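Local coordinates for DegT/DnrJ/EryC1/StrS aminotransferase (Brucella abortus 2308, PDB 4QGR), which binds pyridoxal phosphate and probably works as an aminotransferase of the DegT/DnrJ/EryC1/StrS family, at residues 46-54 with 254-264; 188-196 with 207-217. All coordinates share one frame; numbering follows the deposited sequence.

Contact 1 of 2, residues 46-54 with 254-264; sequences EFEKKLGEY and LEKLAILEDEM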
loop_
_atom_site.group_PDB
_atom_site.type_symbol
_atom_site.label_atom_id
_atom_site.label_comp_id
_atom_site.label_asym_id
_atom_site.label_seq_id
_atom_site.Cartn_x
_atom_site.Cartn_y
_atom_site.Cartn_z
ATOM N N GLU A 46 14.278 7.477 11.771
ATOM C CA GLU A 46 15.284 8.468 11.497
ATOM C C GLU A 46 14.788 9.443 10.432
ATOM O O GLU A 46 14.919 10.688 10.566
ATOM C CB GLU A 46 16.600 7.761 11.124
ATOM C CG GLU A 46 17.732 8.708 10.845
ATOM C CD GLU A 46 19.009 8.012 10.361
ATOM O OE1 GLU A 46 19.068 6.738 10.294
ATOM O OE2 GLU A 46 19.925 8.796 10.001
ATOM N N PHE A 47 14.218 8.899 9.360
ATOM C CA PHE A 47 13.705 9.756 8.298
ATOM C C PHE A 47 12.518 10.594 8.816
ATOM O O PHE A 47 12.425 11.784 8.509
ATOM C CB PHE A 47 13.365 8.931 7.038
ATOM C CG PHE A 47 12.666 9.698 5.976
ATOM C CD1 PHE A 47 13.326 10.707 5.285
ATOM C CD2 PHE A 47 11.358 9.419 5.641
ATOM C CE1 PHE A 47 12.691 11.425 4.320
ATOM C CE2 PHE A 47 10.728 10.119 4.661
ATOM C CZ PHE A 47 11.407 11.129 3.983
ATOM N N GLU A 48 11.637 9.991 9.593
ATOM C CA GLU A 48 10.477 10.753 10.118
ATOM C C GLU A 48 10.983 11.974 10.906
ATOM O O GLU A 48 10.450 13.078 10.785
ATOM C CB GLU A 48 9.603 9.871 11.022
ATOM C CG GLU A 48 8.797 8.801 10.272
ATOM C CD GLU A 48 7.956 7.880 11.192
ATOM O OE1 GLU A 48 8.251 7.745 12.414
ATOM O OE2 GLU A 48 6.991 7.275 10.692
ATOM N N LYS A 49 12.005 11.767 11.720
ATOM C CA LYS A 49 12.545 12.871 12.527
ATOM C C LYS A 49 13.185 13.970 11.731
ATOM O O LYS A 49 12.920 15.145 11.950
ATOM C CB LYS A 49 13.558 12.346 13.539
ATOM C CG LYS A 49 12.819 11.720 14.670
ATOM C CD LYS A 49 13.657 10.758 15.470
ATOM C CE LYS A 49 12.714 9.866 16.275
ATOM N NZ LYS A 49 13.471 8.903 17.103
ATOM N N LYS A 50 14.022 13.573 10.781
ATOM C CA LYS A 50 14.740 14.535 9.956
ATOM C C LYS A 50 13.774 15.281 9.045
ATOM O O LYS A 50 13.868 16.522 8.943
ATOM C CB LYS A 50 15.863 13.863 9.171
ATOM C CG LYS A 50 16.990 13.441 10.104
ATOM C CD LYS A 50 18.164 12.754 9.415
ATOM C CE LYS A 50 19.328 12.644 10.424
ATOM N NZ LYS A 50 20.085 11.371 10.215
ATOM N N LEU A 51 12.799 14.577 8.471
ATOM C CA LEU A 51 11.787 15.258 7.646
ATOM C C LEU A 51 10.913 16.190 8.502
ATOM O O LEU A 51 10.609 17.331 8.113
ATOM C CB LEU A 51 10.893 14.283 6.899
ATOM C CG LEU A 51 9.923 14.892 5.886
ATOM C CD1 LEU A 51 10.620 15.734 4.831
ATOM C CD2 LEU A 51 9.082 13.788 5.237
ATOM N N GLY A 52 10.597 15.750 9.712
ATOM C CA GLY A 52 9.829 16.596 10.655
ATOM C C GLY A 52 10.521 17.943 10.930
ATOM O O GLY A 52 9.888 18.994 10.890
ATOM N N GLU A 53 11.825 17.925 11.177
ATOM C CA GLU A 53 12.549 19.183 11.429
ATOM C C GLU A 53 12.639 20.055 10.223
ATOM O O GLU A 53 12.517 21.253 10.327
ATOM C CB GLU A 53 13.951 18.888 11.982
ATOM C CG GLU A 53 13.785 18.229 13.337
ATOM C CD GLU A 53 14.881 18.535 14.331
ATOM O OE1 GLU A 53 15.584 19.575 14.174
ATOM O OE2 GLU A 53 15.002 17.725 15.264
ATOM N N TYR A 54 12.785 19.438 9.057
ATOM C CA TYR A 54 12.818 20.157 7.790
ATOM C C TYR A 54 11.500 20.912 7.569
ATOM O O TYR A 54 11.487 22.080 7.140
ATOM C CB TYR A 54 13.069 19.176 6.610
ATOM C CG TYR A 54 13.145 19.873 5.283
ATOM C CD1 TYR A 54 14.226 20.732 4.970
ATOM C CD2 TYR A 54 12.151 19.723 4.330
ATOM C CE1 TYR A 54 14.276 21.393 3.746
ATOM C CE2 TYR A 54 12.217 20.365 3.115
ATOM C CZ TYR A 54 13.264 21.216 2.843
ATOM O OH TYR A 54 13.315 21.864 1.637
ATOM N N LEU A 254 16.522 9.325 3.080
ATOM C CA LEU A 254 17.480 10.048 3.927
ATOM C C LEU A 254 18.518 10.737 3.063
ATOM O O LEU A 254 18.861 11.883 3.289
ATOM C CB LEU A 254 18.108 9.128 4.939
ATOM C CG LEU A 254 17.216 8.777 6.141
ATOM C CD1 LEU A 254 17.775 7.581 6.895
ATOM C CD2 LEU A 254 17.081 9.970 7.075
ATOM N N GLU A 255 19.006 10.044 2.040
ATOM C CA GLU A 255 19.983 10.658 1.139
ATOM C C GLU A 255 19.345 11.713 0.211
ATOM O O GLU A 255 19.944 12.772 0.005
ATOM C CB GLU A 255 20.677 9.595 0.333
ATOM C CG GLU A 255 21.442 8.567 1.136
ATOM C CD GLU A 255 22.560 9.132 2.009
ATOM O OE1 GLU A 255 23.097 10.242 1.752
ATOM O OE2 GLU A 255 22.900 8.473 2.999
ATOM N N LYS A 256 18.121 11.473 -0.265
ATOM C CA LYS A 256 17.415 12.485 -1.049
ATOM C C LYS A 256 17.191 13.773 -0.221
ATOM O O LYS A 256 17.385 14.896 -0.698
ATOM C CB LYS A 256 16.078 11.964 -1.555
ATOM C CG LYS A 256 16.082 10.692 -2.375
ATOM C CD LYS A 256 16.957 10.823 -3.627
ATOM C CE LYS A 256 16.470 9.916 -4.744
ATOM N NZ LYS A 256 15.206 10.390 -5.335
ATOM N N LEU A 257 16.819 13.578 1.037
ATOM C CA LEU A 257 16.445 14.699 1.902
ATOM C C LEU A 257 17.654 15.587 2.125
ATOM O O LEU A 257 17.543 16.830 2.115
ATOM C CB LEU A 257 15.809 14.206 3.224
ATOM C CG LEU A 257 15.488 15.323 4.223
ATOM C CD1 LEU A 257 14.389 16.238 3.606
ATOM C CD2 LEU A 257 15.038 14.709 5.539
ATOM N N ALA A 258 18.834 14.995 2.220
ATOM C CA ALA A 258 20.062 15.793 2.495
ATOM C C ALA A 258 20.461 16.750 1.359
ATOM O O ALA A 258 21.227 17.693 1.569
ATOM C CB ALA A 258 21.252 14.886 2.852
ATOM N N ILE A 259 19.942 16.524 0.166
ATOM C CA ILE A 259 20.155 17.433 -0.954
ATOM C C ILE A 259 18.928 18.195 -1.419
ATOM O O ILE A 259 19.009 19.011 -2.367
ATOM C CB ILE A 259 20.791 16.726 -2.191
ATOM C CG1 ILE A 259 19.860 15.688 -2.804
ATOM C CG2 ILE A 259 22.163 16.114 -1.850
ATOM C CD1 ILE A 259 20.401 15.081 -4.067
ATOM N N LEU A 260 17.794 17.977 -0.752
ATOM C CA LEU A 260 16.529 18.582 -1.179
ATOM C C LEU A 260 16.579 20.113 -1.139
ATOM O O LEU A 260 16.145 20.785 -2.083
ATOM C CB LEU A 260 15.367 18.058 -0.311
ATOM C CG LEU A 260 13.975 18.602 -0.605
ATOM C CD1 LEU A 260 13.556 18.261 -2.026
ATOM C CD2 LEU A 260 12.973 18.043 0.390
ATOM N N GLU A 261 17.106 20.687 -0.074
ATOM C CA GLU A 261 17.110 22.144 0.018
ATOM C C GLU A 261 17.911 22.789 -1.097
ATOM O O GLU A 261 17.460 23.747 -1.666
ATOM C CB GLU A 261 17.575 22.631 1.402
ATOM C CG GLU A 261 17.527 24.136 1.564
ATOM C CD GLU A 261 16.138 24.750 1.619
ATOM O OE1 GLU A 261 15.127 24.028 1.658
ATOM O OE2 GLU A 261 16.047 26.002 1.589
ATOM N N ASP A 262 19.080 22.235 -1.446
ATOM C CA ASP A 262 19.871 22.800 -2.554
ATOM C C ASP A 262 19.111 22.625 -3.898
ATOM O O ASP A 262 19.075 23.523 -4.751
ATOM C CB ASP A 262 21.248 22.142 -2.603
ATOM C CG ASP A 262 22.136 22.762 -3.602
ATOM O OD1 ASP A 262 22.669 23.854 -3.320
ATOM O OD2 ASP A 262 22.357 22.164 -4.664
ATOM N N GLU A 263 18.496 21.453 -4.071
ATOM C CA GLU A 263 17.644 21.211 -5.227
ATOM C C GLU A 263 16.471 22.197 -5.344
ATOM O O GLU A 263 16.078 22.546 -6.452
ATOM C CB GLU A 263 17.073 19.799 -5.179
ATOM C CG GLU A 263 18.099 18.737 -5.530
ATOM C CD GLU A 263 17.532 17.338 -5.554
ATOM O OE1 GLU A 263 16.453 17.102 -4.941
ATOM O OE2 GLU A 263 18.120 16.457 -6.221
ATOM N N MET A 264 15.873 22.566 -4.206
ATOM C CA MET A 264 14.827 23.624 -4.182
ATOM C C MET A 264 15.360 24.987 -4.628
ATOM O O MET A 264 14.688 25.716 -5.386
ATOM C CB MET A 264 14.167 23.716 -2.803
ATOM C CG MET A 264 13.250 22.529 -2.553
ATOM S SD MET A 264 11.813 22.544 -3.647
ATOM C CE MET A 264 11.597 20.831 -4.074
#
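Leu257 meets the helix of residues 46-54 as a knob entering a hole, the hole being formed by Phe47, Lys50, Leu51 and Tyr54. Its two methyls divide the work. CD2 presses on the backbone, 3.7 Å from Leu51 N, while CD1 lies over one face of the Tyr54 ring and also reaches Leu51 CD1 at 4.0 Å. Tyr54 and Leu257 run past each other in opposite directions, each pointing at the partner helix. With CG anti to the backbone N (chi1 -179°), the tyrosine extends across the gap until its CE2 rests 3.7 Å from Leu260 CD2, the two side chains crossing at about a right angle. Beyond the ring, Tyr54 OH donates to Glu261 OE1 (2.8 Å), nearly in line with the C-O bond. The carboxylate plane is turned 67° from the ring, and its other oxygen, OE2, forms a salt bridge with Arg292. At the opposite end Leu254 fits its CD2 methyl against Phe47 CA, 3.6 Å away, and its CD1 against the Glu46 carboxylate. Lys50 crosses Leu254 roughly at right angles, its NZ forming a salt bridge with Glu46 OE2 (2.6 Å) on the oxygen's anti lone pair. The two helix segments run nearly parallel, 13° apart, with axes 10.5 Å apart at closest approach. Around this pair, helices 14-20 and 22-35 pack on 254-264, strand 291-292 touches Tyr54 and Met264, and the Phe47 ring meets Phe195, just beyond strand 190-194, edge-to-face.

Contact 2 of 2, residues 188-196 with 207-217; sequences GHVGATSFY and GGAMFTNDAEL. With PLP (pyridoxal-5'-phosphate), chain E.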
loop_
_atom_site.group_PDB
_atom_site.type_symbol
_atom_site.label_atom_id
_atom_site.label_comp_id
_atom_site.label_asym_id
_atom_site.label_seq_id
_atom_site.Cartn_x
_atom_site.Cartn_y
_atom_site.Cartn_z
ATOM N N GLY A 188 -3.269 22.836 7.329
ATOM C CA GLY A 188 -4.433 22.031 7.709
ATOM C C GLY A 188 -4.309 21.359 9.050
ATOM O O GLY A 188 -3.399 21.667 9.852
ATOM N N HIS A 189 -5.194 20.414 9.302
ATOM C CA HIS A 189 -5.105 19.563 10.499
ATOM C C HIS A 189 -3.993 18.502 10.350
ATOM O O HIS A 189 -3.387 18.042 11.330
ATOM C CB HIS A 189 -6.463 18.890 10.756
ATOM C CG HIS A 189 -7.547 19.839 11.188
ATOM N ND1 HIS A 189 -8.388 20.476 10.295
ATOM C CD2 HIS A 189 -7.946 20.234 12.430
ATOM C CE1 HIS A 189 -9.218 21.264 10.951
ATOM N NE2 HIS A 189 -8.987 21.123 12.254
ATOM N N VAL A 190 -3.751 18.122 9.101
ATOM C CA VAL A 190 -2.842 17.053 8.752
ATOM C C VAL A 190 -2.443 17.259 7.289
ATOM O O VAL A 190 -3.252 17.713 6.457
ATOM C CB VAL A 190 -3.525 15.664 8.969
ATOM C CG1 VAL A 190 -4.703 15.501 8.044
ATOM C CG2 VAL A 190 -2.590 14.487 8.851
ATOM N N GLY A 191 -1.188 16.943 6.999
ATOM C CA GLY A 191 -0.673 16.981 5.653
ATOM C C GLY A 191 -0.371 15.581 5.187
ATOM O O GLY A 191 -0.096 14.696 5.982
ATOM N N ALA A 192 -0.388 15.419 3.864
ATOM C CA ALA A 192 -0.125 14.163 3.203
ATOM C C ALA A 192 0.863 14.362 2.050
ATOM O O ALA A 192 0.759 15.346 1.313
ATOM C CB ALA A 192 -1.426 13.601 2.637
ATOM N N THR A 193 1.762 13.399 1.840
ATOM C CA THR A 193 2.578 13.431 0.639
ATOM C C THR A 193 2.892 12.028 0.096
ATOM O O THR A 193 2.602 10.997 0.721
ATOM C CB THR A 193 3.891 14.226 0.840
ATOM O OG1 THR A 193 4.484 14.580 -0.420
ATOM C CG2 THR A 193 4.889 13.416 1.614
ATOM N N SER A 194 3.476 12.075 -1.093
ATOM C CA SER A 194 3.894 10.949 -1.870
ATOM C C SER A 194 5.390 11.017 -2.062
ATOM O O SER A 194 5.906 12.107 -2.326
ATOM C CB SER A 194 3.253 11.043 -3.268
ATOM O OG SER A 194 3.798 9.998 -4.081
ATOM N N PHE A 195 6.035 9.828 -2.100
ATOM C CA PHE A 195 7.441 9.687 -2.423
ATOM C C PHE A 195 7.564 8.876 -3.693
ATOM O O PHE A 195 8.573 8.239 -3.973
ATOM C CB PHE A 195 8.215 9.062 -1.249
ATOM C CG PHE A 195 8.146 9.859 0.029
ATOM C CD1 PHE A 195 8.392 11.226 0.055
ATOM C CD2 PHE A 195 7.817 9.254 1.226
ATOM C CE1 PHE A 195 8.306 11.959 1.225
ATOM C CE2 PHE A 195 7.751 9.981 2.408
ATOM C CZ PHE A 195 7.988 11.315 2.420
ATOM N N TYR A 196 6.539 8.930 -4.518
ATOM C CA TYR A 196 6.601 8.364 -5.856
ATOM C C TYR A 196 7.844 8.934 -6.515
ATOM O O TYR A 196 8.202 10.058 -6.228
ATOM C CB TYR A 196 5.320 8.719 -6.609
ATOM C CG TYR A 196 5.310 8.260 -8.022
ATOM C CD1 TYR A 196 4.871 6.999 -8.334
ATOM C CD2 TYR A 196 5.696 9.103 -9.043
ATOM C CE1 TYR A 196 4.851 6.559 -9.640
ATOM C CE2 TYR A 196 5.635 8.694 -10.389
ATOM C CZ TYR A 196 5.234 7.410 -10.658
ATOM O OH TYR A 196 5.186 6.931 -11.941
ATOM N N GLY A 207 6.060 5.134 -1.803
ATOM C CA GLY A 207 6.192 5.557 -0.401
ATOM C C GLY A 207 5.348 6.792 -0.199
ATOM O O GLY A 207 4.987 7.463 -1.157
ATOM N N GLY A 208 5.135 7.151 1.052
ATOM C CA GLY A 208 4.337 8.315 1.421
ATOM C C GLY A 208 4.548 8.717 2.858
ATOM O O GLY A 208 5.268 8.052 3.590
ATOM N N ALA A 209 3.938 9.828 3.269
ATOM C CA ALA A 209 3.933 10.164 4.686
ATOM C C ALA A 209 2.782 11.095 5.011
ATOM O O ALA A 209 2.204 11.773 4.115
ATOM C CB ALA A 209 5.234 10.833 5.072
ATOM N N MET A 210 2.550 11.217 6.304
ATOM C CA MET A 210 1.538 12.143 6.864
ATOM C C MET A 210 2.220 12.984 7.906
ATOM O O MET A 210 3.187 12.543 8.525
ATOM C CB MET A 210 0.356 11.395 7.472
ATOM C CG MET A 210 -0.308 10.460 6.459
ATOM S SD MET A 210 -1.508 9.321 7.162
ATOM C CE MET A 210 -0.381 8.259 8.054
ATOM N N PHE A 211 1.684 14.187 8.097
ATOM C CA PHE A 211 2.281 15.214 8.930
ATOM C C PHE A 211 1.225 15.841 9.839
ATOM O O PHE A 211 0.111 16.144 9.399
ATOM C CB PHE A 211 2.890 16.305 8.053
ATOM C CG PHE A 211 3.731 15.784 6.920
ATOM C CD1 PHE A 211 4.953 15.174 7.184
ATOM C CD2 PHE A 211 3.325 15.902 5.614
ATOM C CE1 PHE A 211 5.762 14.705 6.170
ATOM C CE2 PHE A 211 4.114 15.389 4.590
ATOM C CZ PHE A 211 5.338 14.813 4.855
ATOM N N THR A 212 1.549 16.047 11.118
ATOM C CA THR A 212 0.630 16.770 11.969
ATOM C C THR A 212 1.337 17.223 13.239
ATOM O O THR A 212 2.330 16.636 13.661
ATOM C CB THR A 212 -0.606 15.933 12.341
ATOM O OG1 THR A 212 -1.571 16.766 13.001
ATOM C CG2 THR A 212 -0.257 14.721 13.197
ATOM N N ASN A 213 0.816 18.315 13.801
ATOM C CA ASN A 213 1.211 18.731 15.147
ATOM C C ASN A 213 0.363 18.195 16.277
ATOM O O ASN A 213 0.662 18.438 17.447
ATOM C CB ASN A 213 1.234 20.247 15.226
ATOM C CG ASN A 213 2.358 20.842 14.427
ATOM O OD1 ASN A 213 3.429 20.280 14.335
ATOM N ND2 ASN A 213 2.113 22.013 13.848
ATOM N N ASP A 214 -0.680 17.465 15.938
ATOM C CA ASP A 214 -1.602 16.889 16.928
ATOM C C ASP A 214 -1.124 15.490 17.341
ATOM O O ASP A 214 -1.222 14.526 16.564
ATOM C CB ASP A 214 -2.985 16.865 16.310
ATOM C CG ASP A 214 -4.063 16.218 17.202
ATOM O OD1 ASP A 214 -3.782 15.466 18.136
ATOM O OD2 ASP A 214 -5.238 16.459 16.897
ATOM N N ALA A 215 -0.645 15.358 18.579
ATOM C CA ALA A 215 -0.131 14.052 19.052
ATOM C C ALA A 215 -1.185 12.931 19.042
ATOM O O ALA A 215 -0.873 11.781 18.741
ATOM C CB ALA A 215 0.483 14.176 20.451
ATOM N N GLU A 216 -2.422 13.259 19.397
ATOM C CA GLU A 216 -3.468 12.269 19.427
ATOM C C GLU A 216 -3.752 11.782 18.002
ATOM O O GLU A 216 -3.866 10.598 17.773
ATOM C CB GLU A 216 -4.737 12.833 20.052
ATOM C CG GLU A 216 -5.797 11.770 20.307
ATOM C CD GLU A 216 -6.891 12.248 21.265
ATOM O OE1 GLU A 216 -6.585 12.583 22.438
ATOM O OE2 GLU A 216 -8.064 12.271 20.839
ATOM N N LEU A 217 -3.833 12.708 17.063
ATOM C CA LEU A 217 -4.097 12.338 15.678
ATOM C C LEU A 217 -2.953 11.466 15.164
ATOM O O LEU A 217 -3.186 10.473 14.460
ATOM C CB LEU A 217 -4.265 13.563 14.801
ATOM C CG LEU A 217 -4.358 13.306 13.294
ATOM C CD1 LEU A 217 -5.537 12.393 12.958
ATOM C CD2 LEU A 217 -4.497 14.631 12.551
HETATM N N1 PLP E . -2.162 13.487 -4.667
HETATM C C2 PLP E . -1.592 14.140 -5.697
HETATM C C2A PLP E . -1.843 15.608 -5.943
HETATM C C3 PLP E . -0.622 13.398 -6.549
HETATM O O3 PLP E . -0.016 14.050 -7.534
HETATM C C4 PLP E . -0.448 11.940 -6.311
HETATM C C4A PLP E . 0.499 11.023 -6.982
HETATM O O4A PLP E . 1.620 11.364 -7.303
HETATM C C5 PLP E . -1.151 11.361 -5.158
HETATM C C6 PLP E . -1.980 12.185 -4.393
HETATM C C5A PLP E . -1.009 9.892 -4.827
HETATM O O4P PLP E . 0.317 9.559 -4.392
HETATM P P PLP E . 0.931 8.103 -4.693
HETATM O O1P PLP E . 2.167 7.954 -3.808
HETATM O O2P PLP E . -0.152 7.081 -4.462
HETATM O O3P PLP E . 1.326 8.241 -6.172
HETATM O O HOH W 1 -0.683 20.013 11.552
#
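Gly191 and Phe211 form one hydrogen-bonded pair, and Thr193 and Ala209 the next, in the antiparallel pairing of strands 190-194 and 208-212 within the mixed sheet of this PLP-dependent aminotransferase fold. Both amides and both carbonyls of each pair are used across the strands: Thr193 N bonds Ala209 O (2.8 Å), and Ala209 N bonds Thr193 O. Phe195 N continues the pattern to Gly207 O, and the Phe195 ring then lies against the Gly208 backbone and Ala209 CB. At the far end His189 O accepts from Thr212 OG1 (2.8 Å), with a weaker, longer bond from a water that in turn accepts from Asn213 N. Thr212 OG1 also receives Asp214 N, closing an ST turn, and Asp214 N-caps the helix that follows, its OD1 accepting Leu217 N at 3.0 Å. Thr193 OG1 is bonded to Ala171 O, just past the adjacent strand 166-170, while Thr193 CG2 lies 3.6 Å from Phe211 CZ, at the ring's edge. The cofactor phosphate is bound at the other end of the strand. PLP is held by Gly66, Thr67, Gln173 and Lys199 of the same chain and by Asn242 of the second subunit. Ser194 OG, held anti to its backbone nitrogen (chi1 174°), accepts Tyr196 N in a second ST turn and donates to PLP O1P at 2.6 Å, and Ser194 CB stands 3.3 Å from that same O1P.

Contacts 1 and 2 show how a helical layer is fastened to a sheet. Their centres lie about 15 Å apart, yet they touch directly: Leu51 CD2 of contact 1 packs 3.6 Å from Phe211 CE1 of contact 2. Along the chain, segment 46-54 comes first, then the strand pair 190-194 and 208-212, and finally 254-264, so contact 2 falls wholly between the two halves of contact 1. Helix 215-224, which begins in contact 2, is the helix immediately before 247-278. Helix 42-55 thus packs on helix 247-278 and also on Phe211 of strand 208-212 and on Phe195, the residue after the PLP-binding Ser194.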